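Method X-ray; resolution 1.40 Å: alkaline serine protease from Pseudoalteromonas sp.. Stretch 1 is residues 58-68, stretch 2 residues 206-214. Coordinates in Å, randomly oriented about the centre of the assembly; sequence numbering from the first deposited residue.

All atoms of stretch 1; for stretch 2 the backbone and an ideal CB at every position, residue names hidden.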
# COMPACT_ATOMS: atom_id res chain seq x y z
N GLN A 58 16.63 9.27 9.02
CA GLN A 58 16.16 10.59 8.62
C GLN A 58 15.93 10.57 7.11
O GLN A 58 16.85 10.81 6.33
CB GLN A 58 17.18 11.67 8.99
CG GLN A 58 17.27 11.92 10.48
CD GLN A 58 18.43 12.82 10.87
OE1 GLN A 58 18.51 13.29 12.01
NE2 GLN A 58 19.34 13.07 9.93
N PRO A 59 14.69 10.29 6.68
CA PRO A 59 14.41 10.25 5.24
C PRO A 59 14.66 11.55 4.49
O PRO A 59 15.04 11.54 3.32
CB PRO A 59 12.94 9.84 5.19
CG PRO A 59 12.38 10.38 6.48
CD PRO A 59 13.47 10.03 7.46
N GLY A 60 14.47 12.67 5.18
CA GLY A 60 14.65 13.96 4.53
C GLY A 60 13.28 14.44 4.09
O GLY A 60 12.26 13.96 4.60
N ASN A 61 13.24 15.36 3.14
CA ASN A 61 11.97 15.89 2.65
C ASN A 61 11.46 15.18 1.41
O ASN A 61 12.23 14.87 0.50
CB ASN A 61 12.10 17.39 2.35
CG ASN A 61 12.66 18.17 3.52
OD1 ASN A 61 12.15 18.10 4.63
ND2 ASN A 61 13.72 18.94 3.26
N ASN A 62 10.16 14.92 1.37
CA ASN A 62 9.52 14.27 0.23
C ASN A 62 10.25 13.00 -0.18
O ASN A 62 10.52 12.78 -1.36
CB ASN A 62 9.47 15.26 -0.94
CG ASN A 62 9.01 16.64 -0.50
OD1 ASN A 62 7.90 16.81 -0.01
ND2 ASN A 62 9.88 17.64 -0.66
N ASN A 63 10.55 12.17 0.81
CA ASN A 63 11.26 10.91 0.59
C ASN A 63 10.69 9.92 1.59
O ASN A 63 11.43 9.18 2.24
CB ASN A 63 12.76 11.15 0.83
CG ASN A 63 13.62 9.99 0.36
OD1 ASN A 63 13.34 9.38 -0.67
ND2 ASN A 63 14.69 9.72 1.09
N ALA A 64 9.36 9.90 1.69
CA ALA A 64 8.64 9.06 2.65
C ALA A 64 8.32 7.62 2.27
O ALA A 64 7.74 6.88 3.07
CB ALA A 64 7.35 9.77 3.04
N HIS A 65 8.70 7.21 1.06
CA HIS A 65 8.39 5.86 0.59
C HIS A 65 8.78 4.75 1.57
O HIS A 65 7.95 3.89 1.90
CB HIS A 65 9.05 5.63 -0.77
CG HIS A 65 8.58 4.40 -1.47
ND1 HIS A 65 9.23 3.19 -1.35
CD2 HIS A 65 7.54 4.19 -2.31
CE1 HIS A 65 8.60 2.28 -2.08
NE2 HIS A 65 7.57 2.87 -2.67
N GLY A 66 10.02 4.77 2.03
CA GLY A 66 10.49 3.75 2.95
C GLY A 66 9.76 3.73 4.27
O GLY A 66 9.63 2.68 4.91
N THR A 67 9.28 4.89 4.69
CA THR A 67 8.55 5.01 5.95
C THR A 67 7.15 4.40 5.79
O THR A 67 6.63 3.78 6.72
CB THR A 67 8.46 6.49 6.38
OG1 THR A 67 9.78 6.97 6.69
CG2 THR A 67 7.57 6.66 7.60
N HIS A 68 6.56 4.55 4.61
CA HIS A 68 5.24 3.98 4.35
C HIS A 68 5.39 2.46 4.34
O HIS A 68 4.61 1.74 4.97
CB HIS A 68 4.73 4.50 3.00
CG HIS A 68 3.27 4.26 2.78
ND1 HIS A 68 2.76 3.04 2.37
CD2 HIS A 68 2.20 5.09 2.91
CE1 HIS A 68 1.45 3.13 2.27
NE2 HIS A 68 1.08 4.36 2.59
N UNK A 206 -3.20 2.58 3.53
CA UNK A 206 -2.91 3.60 4.53
C UNK A 206 -1.73 3.16 5.38
O UNK A 206 -1.68 2.02 5.86
CB UNK A 206 -4.13 3.87 5.41
N UNK A 207 -0.76 4.06 5.57
CA UNK A 207 0.39 3.75 6.40
C UNK A 207 1.07 5.02 6.87
O UNK A 207 0.63 6.13 6.57
CB UNK A 207 1.38 2.87 5.64
N UNK A 208 2.14 4.84 7.64
CA UNK A 208 2.93 5.94 8.17
C UNK A 208 3.74 6.62 7.07
O UNK A 208 4.20 5.98 6.13
CB UNK A 208 3.86 5.44 9.28
N UNK A 209 3.91 7.94 7.19
CA UNK A 209 4.75 8.69 6.27
C UNK A 209 5.53 9.68 7.11
O UNK A 209 5.19 9.92 8.27
CB UNK A 209 3.93 9.39 5.18
N UNK A 210 6.59 10.24 6.55
CA UNK A 210 7.41 11.21 7.26
C UNK A 210 6.48 12.24 7.89
O UNK A 210 5.57 12.76 7.24
CB UNK A 210 8.42 11.87 6.33
N UNK A 211 6.71 12.53 9.17
CA UNK A 211 5.87 13.46 9.92
C UNK A 211 5.54 14.74 9.17
O UNK A 211 6.43 15.45 8.69
CB UNK A 211 6.56 13.82 11.24
N UNK A 212 4.24 15.02 9.08
CA UNK A 212 3.76 16.22 8.42
C UNK A 212 3.60 16.18 6.91
O UNK A 212 3.07 17.13 6.33
CB UNK A 212 4.71 17.37 8.76
N UNK A 213 4.04 15.11 6.26
CA UNK A 213 3.94 15.03 4.80
C UNK A 213 2.73 14.27 4.29
O UNK A 213 2.52 14.17 3.08
CB UNK A 213 5.20 14.37 4.24
N UNK A 214 1.93 13.74 5.21
CA UNK A 214 0.77 12.96 4.82
C UNK A 214 -0.51 13.74 4.59
O UNK A 214 -0.54 14.97 4.65
CB UNK A 214 0.51 11.90 5.89

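Position 206 opens the stretch in extended conformation, with its CA-to-CB bond directed away from stretch 1 and nothing of that stretch within 5.5 Å of an ideal CB. The visible atoms scarcely restrict the choice; the beta backbone would accept most residues. The deposited residue is Leu 206.

At 207 the CB points toward stretch 1 and meets the imidazole of His 68, an ideal CB lying just 3.4 Å from His 68 CE1. So tight a fit favours a small side chain, and the carbonyl oxygen of His 68, within reach to one side of the ring, would reward a donor. Alanine or glycine could fit, but serine answers both demands. Ser 207 is found: its CB sits over one face of the His 68 ring, 3.3 Å from the centroid and 8° off the normal, a CH-pi contact, while chi1 near t carries OG to His 68 O, a hydrogen bond of 2.7 Å.

Position 208 projects sideways, and its ideal CB is 4.1 Å from Thr 67 O. A short hydroxyl side chain, serine or threonine, could give a proton to that carbonyl, and a beta-branched residue suits the extended backbone. It is Thr 208; with chi1 at p, OG1 donates to Thr 67 O at 2.8 Å.

At 209 CA-to-CB leads away overall, yet the ideal CB lies 4.1 Å from Ala 64 CB, with Thr 67 CG2 and His 68 CD2 somewhat farther off. These are carbon atoms, so an aliphatic residue such as valine or isoleucine is reasonable. Val 209 packs its CB 4.0 Å from Ala 64 CB, and its CG1 reaches the edge of the His 68 ring, 3.8 Å from CD2.

Position 210 points toward a mixed surface: Ala 64 CB and Pro 59 CG are near, and Gly 60 O is 4.7 Å from the ideal CB. Valine would match the carbons, but threonine adds a polar group. In Thr 210, OG1 lies 3.3 Å from Pro 59 CG and 3.4 Å from Ala 64 CB, and donates to water 1, which in turn donates to Gly 60 O.

Position 211 faces sideways into space free of stretch 1, and many residues would do; it is Val 211. At 212, phi is 84° and psi -7°, so a CB would be jammed against the preceding carbonyl oxygen. Glycine is called for, and Gly 212 completes the central pair of a type II turn.

Position 213 closes that turn, its N bonded to the O of 210, and points toward stretch 1. The ideal CB is still 5.2 Å from Ala 64 CB, while the backbone NH of Asn 62 lies beyond: a long side chain ending in an acceptor, Glu or Gln, would serve. Glu 213 extends so that OE1 accepts from Asn 62 N at 2.9 Å, nearly straight at 172°. Waters 2 and 3 link OE1 to the side-chain oxygens of Asn 61 and Asn 62, and water 1 donates to OE2.

Position 214 is out of reach; Gly 214 ends the stretch.

Stretch 2 (206-214) LSTVTVGEG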
# COMPACT_ATOMS: atom_id res chain seq x y z
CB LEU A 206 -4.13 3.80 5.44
CG LEU A 206 -3.96 4.78 6.61
CD1 LEU A 206 -3.74 6.19 6.07
CD2 LEU A 206 -5.20 4.73 7.49
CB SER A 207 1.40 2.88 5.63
OG SER A 207 2.43 2.41 6.49
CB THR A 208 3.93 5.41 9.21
OG1 THR A 208 4.64 4.30 8.64
CG2 THR A 208 3.23 4.95 10.47
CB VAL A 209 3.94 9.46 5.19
CG1 VAL A 209 3.21 8.48 4.28
CG2 VAL A 209 2.98 10.44 5.84
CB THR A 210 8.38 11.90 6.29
OG1 THR A 210 9.19 10.90 5.67
CG2 THR A 210 9.27 12.89 7.03
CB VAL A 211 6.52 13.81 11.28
CG1 VAL A 211 5.72 14.89 11.99
CG2 VAL A 211 6.59 12.56 12.15
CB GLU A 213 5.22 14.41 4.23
CG GLU A 213 6.47 15.23 4.52
CD GLU A 213 7.70 14.74 3.78
OE1 GLU A 213 8.69 15.49 3.75
OE2 GLU A 213 7.68 13.61 3.24
O HOH W 1 10.18 12.43 3.63
O HOH W 2 9.95 16.86 5.71
O HOH W 3 7.78 18.14 2.61
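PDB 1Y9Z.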